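Local coordinates for protein amidase, hydantoinase/carbamoylase family (Burkholderia ambifaria, PDB 5TP4) that probably hydrolyses N-carbamoyl-L-amino acids to L-amino acids, using two zinc ions per subunit, at residues Gly218-Thr229 and Gln324-Ala335; Tyr242-Ser250 and Thr284-Thr292. All coordinates share one frame; numbering follows the deposited sequence.

In the fold
Both contacts lie in the same sheet-and-helix layer, which probably corresponds to the lid or dimerisation domain of M20 enzymes. Both are away from the zinc site, and both touch the second subunit. Contact 1 joins two neighbouring strands of the sheet. It is only partly buried and relies mainly on backbone hydrogen bonds. Contact 2 sets the start of helix 246-262 against strand 288-297. It is buried, with a helix cap, one backbone bond between its segments and packing of I285, V289 and A286 on the helix start. Strand 212-229 links them: V228 N probably bonds to V289 O, R227 forms a salt bridge with D288, and V228 packs on A246 and S250.

Contact 1: residues Gly218-Thr229 and Gln324-Ala335; sequences GQAIRWLDVRVT and QVAIDTCWRSPA. With EDO (1,2-ethanediol), chain T.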
# COMPACT_ATOMS: atom_id res chain seq x y z
N GLY B 218 -4.47 24.94 -18.09
CA GLY B 218 -4.14 23.85 -17.19
C GLY B 218 -5.01 23.92 -15.95
O GLY B 218 -5.62 24.96 -15.67
N GLN B 219 -5.07 22.81 -15.22
CA GLN B 219 -5.95 22.65 -14.07
C GLN B 219 -5.36 23.29 -12.82
O GLN B 219 -4.15 23.45 -12.68
CB GLN B 219 -6.13 21.16 -13.77
CG GLN B 219 -6.88 20.42 -14.84
CD GLN B 219 -6.51 18.96 -14.88
OE1 GLN B 219 -5.34 18.60 -14.71
NE2 GLN B 219 -7.51 18.11 -15.11
N ALA B 220 -6.25 23.58 -11.85
CA ALA B 220 -5.83 23.73 -10.46
C ALA B 220 -5.66 22.34 -9.85
O ALA B 220 -6.49 21.45 -10.08
CB ALA B 220 -6.84 24.53 -9.66
N ILE B 221 -4.57 22.14 -9.10
CA ILE B 221 -4.19 20.83 -8.57
C ILE B 221 -3.92 20.97 -7.08
O ILE B 221 -3.23 21.91 -6.65
CB ILE B 221 -2.93 20.28 -9.26
CG1 ILE B 221 -3.03 20.35 -10.78
CG2 ILE B 221 -2.66 18.82 -8.80
CD1 ILE B 221 -1.73 19.98 -11.47
N ARG B 222 -4.40 20.01 -6.29
CA ARG B 222 -4.00 19.85 -4.91
C ARG B 222 -3.52 18.42 -4.70
O ARG B 222 -4.15 17.47 -5.19
CB ARG B 222 -5.15 20.14 -3.92
CG ARG B 222 -5.80 21.48 -4.19
CD ARG B 222 -4.90 22.62 -3.76
NE ARG B 222 -5.59 23.91 -3.89
CZ ARG B 222 -5.50 24.72 -4.95
NH1 ARG B 222 -4.74 24.39 -5.99
NH2 ARG B 222 -6.17 25.87 -4.97
N TRP B 223 -2.43 18.27 -3.97
CA TRP B 223 -1.95 16.98 -3.50
C TRP B 223 -2.10 16.94 -1.99
O TRP B 223 -1.65 17.87 -1.31
CB TRP B 223 -0.49 16.76 -3.87
CG TRP B 223 -0.27 16.23 -5.24
CD1 TRP B 223 -1.20 16.04 -6.21
CD2 TRP B 223 0.98 15.77 -5.77
NE1 TRP B 223 -0.60 15.48 -7.34
CE2 TRP B 223 0.73 15.31 -7.08
CE3 TRP B 223 2.28 15.72 -5.26
CZ2 TRP B 223 1.75 14.80 -7.89
CZ3 TRP B 223 3.29 15.20 -6.07
CH2 TRP B 223 3.02 14.76 -7.37
N LEU B 224 -2.73 15.89 -1.49
CA LEU B 224 -3.01 15.75 -0.07
C LEU B 224 -2.39 14.45 0.43
O LEU B 224 -2.28 13.47 -0.32
CB LEU B 224 -4.53 15.73 0.19
CG LEU B 224 -5.36 16.84 -0.49
CD1 LEU B 224 -6.83 16.70 -0.08
CD2 LEU B 224 -4.86 18.16 -0.08
N ASP B 225 -1.98 14.47 1.68
CA ASP B 225 -1.61 13.27 2.42
C ASP B 225 -2.67 13.03 3.46
O ASP B 225 -2.99 13.95 4.24
CB ASP B 225 -0.26 13.42 3.12
CG ASP B 225 0.89 13.59 2.17
OD1 ASP B 225 0.87 12.97 1.09
OD2 ASP B 225 1.82 14.33 2.51
N VAL B 226 -3.20 11.81 3.52
CA VAL B 226 -4.20 11.45 4.50
C VAL B 226 -3.64 10.33 5.36
O VAL B 226 -3.07 9.36 4.85
CB VAL B 226 -5.52 11.00 3.83
CG1 VAL B 226 -6.55 10.74 4.89
CG2 VAL B 226 -6.02 12.06 2.85
N ARG B 227 -3.85 10.45 6.67
CA ARG B 227 -3.47 9.38 7.59
C ARG B 227 -4.64 9.09 8.51
O ARG B 227 -5.18 9.99 9.16
CB ARG B 227 -2.22 9.76 8.38
CG ARG B 227 -1.70 8.63 9.24
CD ARG B 227 -0.28 8.97 9.64
NE ARG B 227 0.40 7.85 10.30
CZ ARG B 227 1.63 7.94 10.79
NH1 ARG B 227 2.29 9.09 10.69
NH2 ARG B 227 2.20 6.88 11.37
N VAL B 228 -5.04 7.82 8.58
CA VAL B 228 -6.15 7.39 9.42
C VAL B 228 -5.59 6.51 10.52
O VAL B 228 -4.84 5.57 10.24
CB VAL B 228 -7.22 6.64 8.60
CG1 VAL B 228 -8.42 6.33 9.47
CG2 VAL B 228 -7.63 7.47 7.38
N THR B 229 -5.94 6.81 11.76
CA THR B 229 -5.41 6.09 12.91
C THR B 229 -6.54 5.36 13.62
O THR B 229 -7.57 5.96 13.95
CB THR B 229 -4.71 7.05 13.89
OG1 THR B 229 -3.71 7.78 13.18
CG2 THR B 229 -4.05 6.27 14.99
N GLN B 324 -9.27 8.33 13.97
CA GLN B 324 -8.81 9.71 13.80
C GLN B 324 -8.27 9.86 12.38
O GLN B 324 -7.75 8.90 11.80
CB GLN B 324 -7.71 10.08 14.80
CG GLN B 324 -8.07 9.87 16.29
CD GLN B 324 -7.90 8.41 16.74
OE1 GLN B 324 -6.89 7.77 16.47
NE2 GLN B 324 -8.92 7.89 17.43
N VAL B 325 -8.39 11.06 11.83
CA VAL B 325 -7.93 11.30 10.47
C VAL B 325 -7.24 12.65 10.43
O VAL B 325 -7.70 13.62 11.06
CB VAL B 325 -9.06 11.19 9.42
CG1 VAL B 325 -10.18 12.21 9.67
CG2 VAL B 325 -8.47 11.31 7.99
N ALA B 326 -6.11 12.70 9.76
CA ALA B 326 -5.38 13.93 9.55
C ALA B 326 -5.15 14.11 8.06
O ALA B 326 -4.79 13.16 7.37
CB ALA B 326 -4.05 13.90 10.29
N ILE B 327 -5.37 15.33 7.55
CA ILE B 327 -5.27 15.60 6.12
C ILE B 327 -4.37 16.81 5.95
O ILE B 327 -4.66 17.90 6.46
CB ILE B 327 -6.64 15.86 5.48
CG1 ILE B 327 -7.51 14.61 5.58
CG2 ILE B 327 -6.46 16.32 4.04
CD1 ILE B 327 -8.95 14.83 5.16
N ASP B 328 -3.26 16.61 5.23
CA ASP B 328 -2.27 17.65 5.01
C ASP B 328 -2.15 17.90 3.51
O ASP B 328 -2.09 16.96 2.73
CB ASP B 328 -0.90 17.26 5.58
CG ASP B 328 -0.90 17.19 7.11
OD1 ASP B 328 -1.43 18.11 7.77
OD2 ASP B 328 -0.37 16.20 7.64
N THR B 329 -2.13 19.17 3.13
CA THR B 329 -1.92 19.53 1.73
C THR B 329 -0.43 19.74 1.52
O THR B 329 0.15 20.67 2.09
CB THR B 329 -2.69 20.80 1.38
OG1 THR B 329 -4.08 20.59 1.62
CG2 THR B 329 -2.50 21.15 -0.12
N CYS B 330 0.19 18.88 0.71
CA CYS B 330 1.64 18.95 0.52
C CYS B 330 2.07 19.58 -0.80
O CYS B 330 3.27 19.86 -0.96
CB CYS B 330 2.25 17.56 0.62
SG CYS B 330 1.65 16.50 -0.68
N TRP B 331 1.16 19.82 -1.74
CA TRP B 331 1.48 20.54 -2.96
C TRP B 331 0.23 21.23 -3.48
O TRP B 331 -0.84 20.63 -3.50
CB TRP B 331 2.01 19.60 -4.04
CG TRP B 331 2.57 20.34 -5.23
CD1 TRP B 331 3.61 21.21 -5.23
CD2 TRP B 331 2.09 20.28 -6.58
NE1 TRP B 331 3.81 21.71 -6.50
CE2 TRP B 331 2.90 21.14 -7.35
CE3 TRP B 331 1.07 19.57 -7.21
CZ2 TRP B 331 2.72 21.31 -8.72
CZ3 TRP B 331 0.88 19.74 -8.57
CH2 TRP B 331 1.71 20.61 -9.31
N ARG B 332 0.38 22.47 -3.95
CA ARG B 332 -0.68 23.20 -4.62
C ARG B 332 -0.13 23.79 -5.91
O ARG B 332 1.02 24.23 -5.94
CB ARG B 332 -1.24 24.36 -3.76
CG ARG B 332 -1.69 23.97 -2.35
CD ARG B 332 -2.06 25.23 -1.55
NE ARG B 332 -2.57 24.86 -0.23
CZ ARG B 332 -1.80 24.59 0.82
NH1 ARG B 332 -0.48 24.66 0.70
NH2 ARG B 332 -2.35 24.24 1.98
N SER B 333 -0.95 23.82 -6.95
CA SER B 333 -0.61 24.49 -8.19
C SER B 333 -1.86 25.19 -8.71
O SER B 333 -2.95 24.59 -8.69
CB SER B 333 -0.09 23.51 -9.25
OG SER B 333 0.74 24.21 -10.16
N PRO B 334 -1.74 26.42 -9.17
CA PRO B 334 -2.92 27.18 -9.58
C PRO B 334 -3.38 26.79 -10.98
O PRO B 334 -2.61 26.30 -11.80
CB PRO B 334 -2.43 28.63 -9.57
CG PRO B 334 -0.96 28.49 -9.96
CD PRO B 334 -0.49 27.19 -9.32
N ALA B 335 -4.66 27.05 -11.24
CA ALA B 335 -5.14 26.94 -12.61
C ALA B 335 -4.36 27.92 -13.49
O ALA B 335 -3.90 28.97 -13.04
CB ALA B 335 -6.63 27.24 -12.69
C1 EDO T . -1.36 23.79 -14.36
O1 EDO T . -2.45 24.72 -14.45
C2 EDO T . -1.03 23.53 -12.89
O2 EDO T . -0.58 24.74 -12.26
O HOH W 1 -1.37 13.25 7.14
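I221-T229 and Q324-S333 form an antiparallel strand pair in the sheet of the probable lid domain; strand 288-297 flanks 212-229 on its other side. The backbone bonds run the whole length, with D225 N to D328 O at 2.7 Å. A classic beta bulge interrupts the register, with C330 and W331 both facing W223. There W223 O accepts from C330 N at 2.9 Å and only weakly from W331 N. At the bulge the two indoles meet edge-to-face, the edge of W331 toward the face of W223, with planes at 59°. A chi1 of -170° swings the W331 ring away from its own N and sets CE3 over one face of W223, toward the rim. W331 CZ3 also rests on I221 CG2 at 3.7 Å. W223 NE1 is held by D294. On the other face R222 bends at chi2 (-73°). Its CD packs on R332 CG at 3.8 Å, and its NH1 donates to I221 O at 3.0 Å from above that carbonyl plane. L224 CD2 sits close to T329 OG1, 3.1 Å away. Beside Q219 and P334 an ethanediol, probably from the crystallisation liquor, donates through O2 to P334 O at 2.6 Å. The faces thus differ: V228 and V325 pack under helix 246-262, while D225 forms a salt bridge with R282 of the second subunit. Salt bridges to D300 and D304 probably offset the charge of R222 beside R332.

Contact 2: residues Tyr242-Ser250 and Thr284-Thr292; sequences YRKDAYFAS and TIAGDVTFT
R243 starts the contact, with I285 CD1 over one face of its guanidinium, 3.6 Å from NE. The rim of that group is held elsewhere: NH2 donates to the carbonyls of A235 and T238, and NH1 bonds to T271 of the second subunit. D245 is the N-cap of helix 246-262. With chi1 at -173°, D245 turns OD1 back to the first-turn amides. Y247 N reaches OD1 at 2.8 Å, nearly along the C-O bond, and F248 N reaches it at 2.9 Å from above the carboxylate plane. A water donates to D245 OD2 and accepts from A286 N at 2.8 Å. I285 CG2 lies against the carboxylate. A246 N donates to A286 O at 3.0 Å, while A246 CB packs on V289 CG2. Y247 CB touches A286 CB at 3.7 Å, and V289 CG1 lies loosely at the edge of the Y247 ring. S250 OG donates to A246 O at 2.8 Å and packs on V289 CG1 at 3.3 Å. The helix start therefore lies over the sheet: A246 and S250 touch V228 of strand 212-229, Y247 and A286 touch I277 of strand 269-277, and Y247 also packs on I272 of the second subunit.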
# COMPACT_ATOMS: atom_id res chain seq x y z
N TYR B 242 -15.99 -4.04 18.95
CA TYR B 242 -14.87 -3.43 19.66
C TYR B 242 -13.87 -2.75 18.75
O TYR B 242 -12.99 -2.07 19.25
CB TYR B 242 -14.10 -4.48 20.47
CG TYR B 242 -14.88 -5.11 21.60
CD1 TYR B 242 -15.72 -6.18 21.35
CD2 TYR B 242 -14.72 -4.68 22.91
CE1 TYR B 242 -16.43 -6.80 22.39
CE2 TYR B 242 -15.43 -5.29 23.95
CZ TYR B 242 -16.27 -6.35 23.68
OH TYR B 242 -16.99 -7.00 24.67
N ARG B 243 -14.02 -2.91 17.44
CA ARG B 243 -12.97 -2.55 16.51
C ARG B 243 -12.99 -1.07 16.16
O ARG B 243 -14.03 -0.43 16.12
CB ARG B 243 -13.11 -3.37 15.23
CG ARG B 243 -13.00 -4.84 15.50
CD ARG B 243 -13.00 -5.62 14.23
NE ARG B 243 -12.71 -7.03 14.55
CZ ARG B 243 -12.15 -7.89 13.72
NH1 ARG B 243 -11.82 -7.50 12.49
NH2 ARG B 243 -11.92 -9.13 14.15
N LYS B 244 -11.79 -0.56 15.89
CA LYS B 244 -11.57 0.79 15.35
C LYS B 244 -10.65 0.60 14.14
O LYS B 244 -9.44 0.80 14.20
CB LYS B 244 -11.00 1.70 16.41
CG LYS B 244 -12.02 1.94 17.55
CD LYS B 244 -11.36 2.60 18.74
CE LYS B 244 -12.26 2.59 19.96
NZ LYS B 244 -11.61 3.30 21.11
N ASP B 245 -11.26 0.16 13.04
CA ASP B 245 -10.55 -0.35 11.88
C ASP B 245 -10.24 0.80 10.93
O ASP B 245 -11.13 1.31 10.26
CB ASP B 245 -11.41 -1.42 11.19
CG ASP B 245 -10.68 -2.13 10.07
OD1 ASP B 245 -9.98 -1.46 9.29
OD2 ASP B 245 -10.84 -3.36 9.93
N ALA B 246 -8.96 1.20 10.88
CA ALA B 246 -8.56 2.32 10.04
C ALA B 246 -8.68 2.01 8.55
O ALA B 246 -8.72 2.95 7.75
CB ALA B 246 -7.13 2.75 10.37
N TYR B 247 -8.70 0.72 8.16
CA TYR B 247 -8.77 0.46 6.73
C TYR B 247 -10.21 0.50 6.24
O TYR B 247 -10.46 1.06 5.17
CB TYR B 247 -8.11 -0.88 6.37
CG TYR B 247 -8.14 -1.06 4.87
CD1 TYR B 247 -7.27 -0.35 4.04
CD2 TYR B 247 -9.09 -1.88 4.28
CE1 TYR B 247 -7.31 -0.49 2.65
CE2 TYR B 247 -9.14 -2.04 2.88
CZ TYR B 247 -8.27 -1.34 2.10
OH TYR B 247 -8.32 -1.49 0.73
N PHE B 248 -11.16 -0.06 7.00
CA PHE B 248 -12.55 0.11 6.59
C PHE B 248 -12.92 1.58 6.60
O PHE B 248 -13.71 2.03 5.76
CB PHE B 248 -13.53 -0.65 7.51
CG PHE B 248 -13.67 -2.13 7.20
CD1 PHE B 248 -13.49 -2.64 5.92
CD2 PHE B 248 -14.03 -3.01 8.22
CE1 PHE B 248 -13.64 -4.02 5.67
CE2 PHE B 248 -14.17 -4.39 7.98
CZ PHE B 248 -13.97 -4.88 6.70
N ALA B 249 -12.37 2.35 7.55
CA ALA B 249 -12.62 3.79 7.58
C ALA B 249 -12.06 4.47 6.33
O ALA B 249 -12.73 5.30 5.71
CB ALA B 249 -12.01 4.41 8.84
N SER B 250 -10.83 4.11 5.95
CA SER B 250 -10.22 4.69 4.77
C SER B 250 -10.99 4.36 3.53
O SER B 250 -11.04 5.14 2.58
CB SER B 250 -8.78 4.20 4.62
OG SER B 250 -7.94 4.71 5.65
N THR B 284 -3.94 -8.83 11.80
CA THR B 284 -4.02 -7.65 12.66
C THR B 284 -4.88 -6.59 11.99
O THR B 284 -4.65 -6.24 10.83
CB THR B 284 -2.63 -7.11 12.95
OG1 THR B 284 -1.82 -8.17 13.48
CG2 THR B 284 -2.70 -6.01 14.00
N ILE B 285 -5.88 -6.10 12.73
CA ILE B 285 -6.66 -4.95 12.28
C ILE B 285 -5.74 -3.77 11.97
O ILE B 285 -4.78 -3.48 12.70
CB ILE B 285 -7.69 -4.59 13.36
CG1 ILE B 285 -8.65 -5.78 13.55
CG2 ILE B 285 -8.43 -3.24 13.03
CD1 ILE B 285 -9.34 -5.77 14.91
N ALA B 286 -6.05 -3.06 10.88
CA ALA B 286 -5.28 -1.87 10.50
C ALA B 286 -5.46 -0.77 11.54
O ALA B 286 -6.59 -0.35 11.81
CB ALA B 286 -5.71 -1.38 9.12
N GLY B 287 -4.35 -0.32 12.12
CA GLY B 287 -4.37 0.82 13.03
C GLY B 287 -3.79 2.08 12.42
O GLY B 287 -3.86 3.14 13.04
N ASP B 288 -3.17 1.98 11.24
CA ASP B 288 -2.40 3.10 10.68
C ASP B 288 -2.44 2.95 9.17
O ASP B 288 -1.80 2.05 8.62
CB ASP B 288 -0.96 3.08 11.21
CG ASP B 288 -0.14 4.29 10.80
OD1 ASP B 288 -0.68 5.23 10.19
OD2 ASP B 288 1.08 4.31 11.11
N VAL B 289 -3.23 3.80 8.50
CA VAL B 289 -3.41 3.73 7.06
C VAL B 289 -3.08 5.09 6.48
O VAL B 289 -3.53 6.11 7.01
CB VAL B 289 -4.85 3.35 6.67
CG1 VAL B 289 -4.98 3.32 5.15
CG2 VAL B 289 -5.24 1.98 7.28
N THR B 290 -2.29 5.11 5.42
CA THR B 290 -1.99 6.36 4.72
C THR B 290 -2.45 6.23 3.27
O THR B 290 -2.35 5.16 2.68
CB THR B 290 -0.50 6.72 4.76
OG1 THR B 290 0.29 5.65 4.20
CG2 THR B 290 -0.04 7.05 6.21
N PHE B 291 -2.95 7.32 2.71
CA PHE B 291 -3.15 7.33 1.27
C PHE B 291 -2.98 8.76 0.79
O PHE B 291 -3.03 9.71 1.58
CB PHE B 291 -4.51 6.76 0.89
CG PHE B 291 -5.69 7.45 1.50
CD1 PHE B 291 -6.16 7.07 2.75
CD2 PHE B 291 -6.38 8.43 0.80
CE1 PHE B 291 -7.30 7.69 3.30
CE2 PHE B 291 -7.51 9.05 1.34
CZ PHE B 291 -7.98 8.67 2.58
N THR B 292 -2.75 8.92 -0.52
CA THR B 292 -2.60 10.24 -1.11
C THR B 292 -3.84 10.56 -1.93
O THR B 292 -4.56 9.68 -2.40
CB THR B 292 -1.36 10.34 -2.02
OG1 THR B 292 -1.48 9.43 -3.13
CG2 THR B 292 -0.10 10.05 -1.23
O HOH W 2 -8.02 -3.92 9.15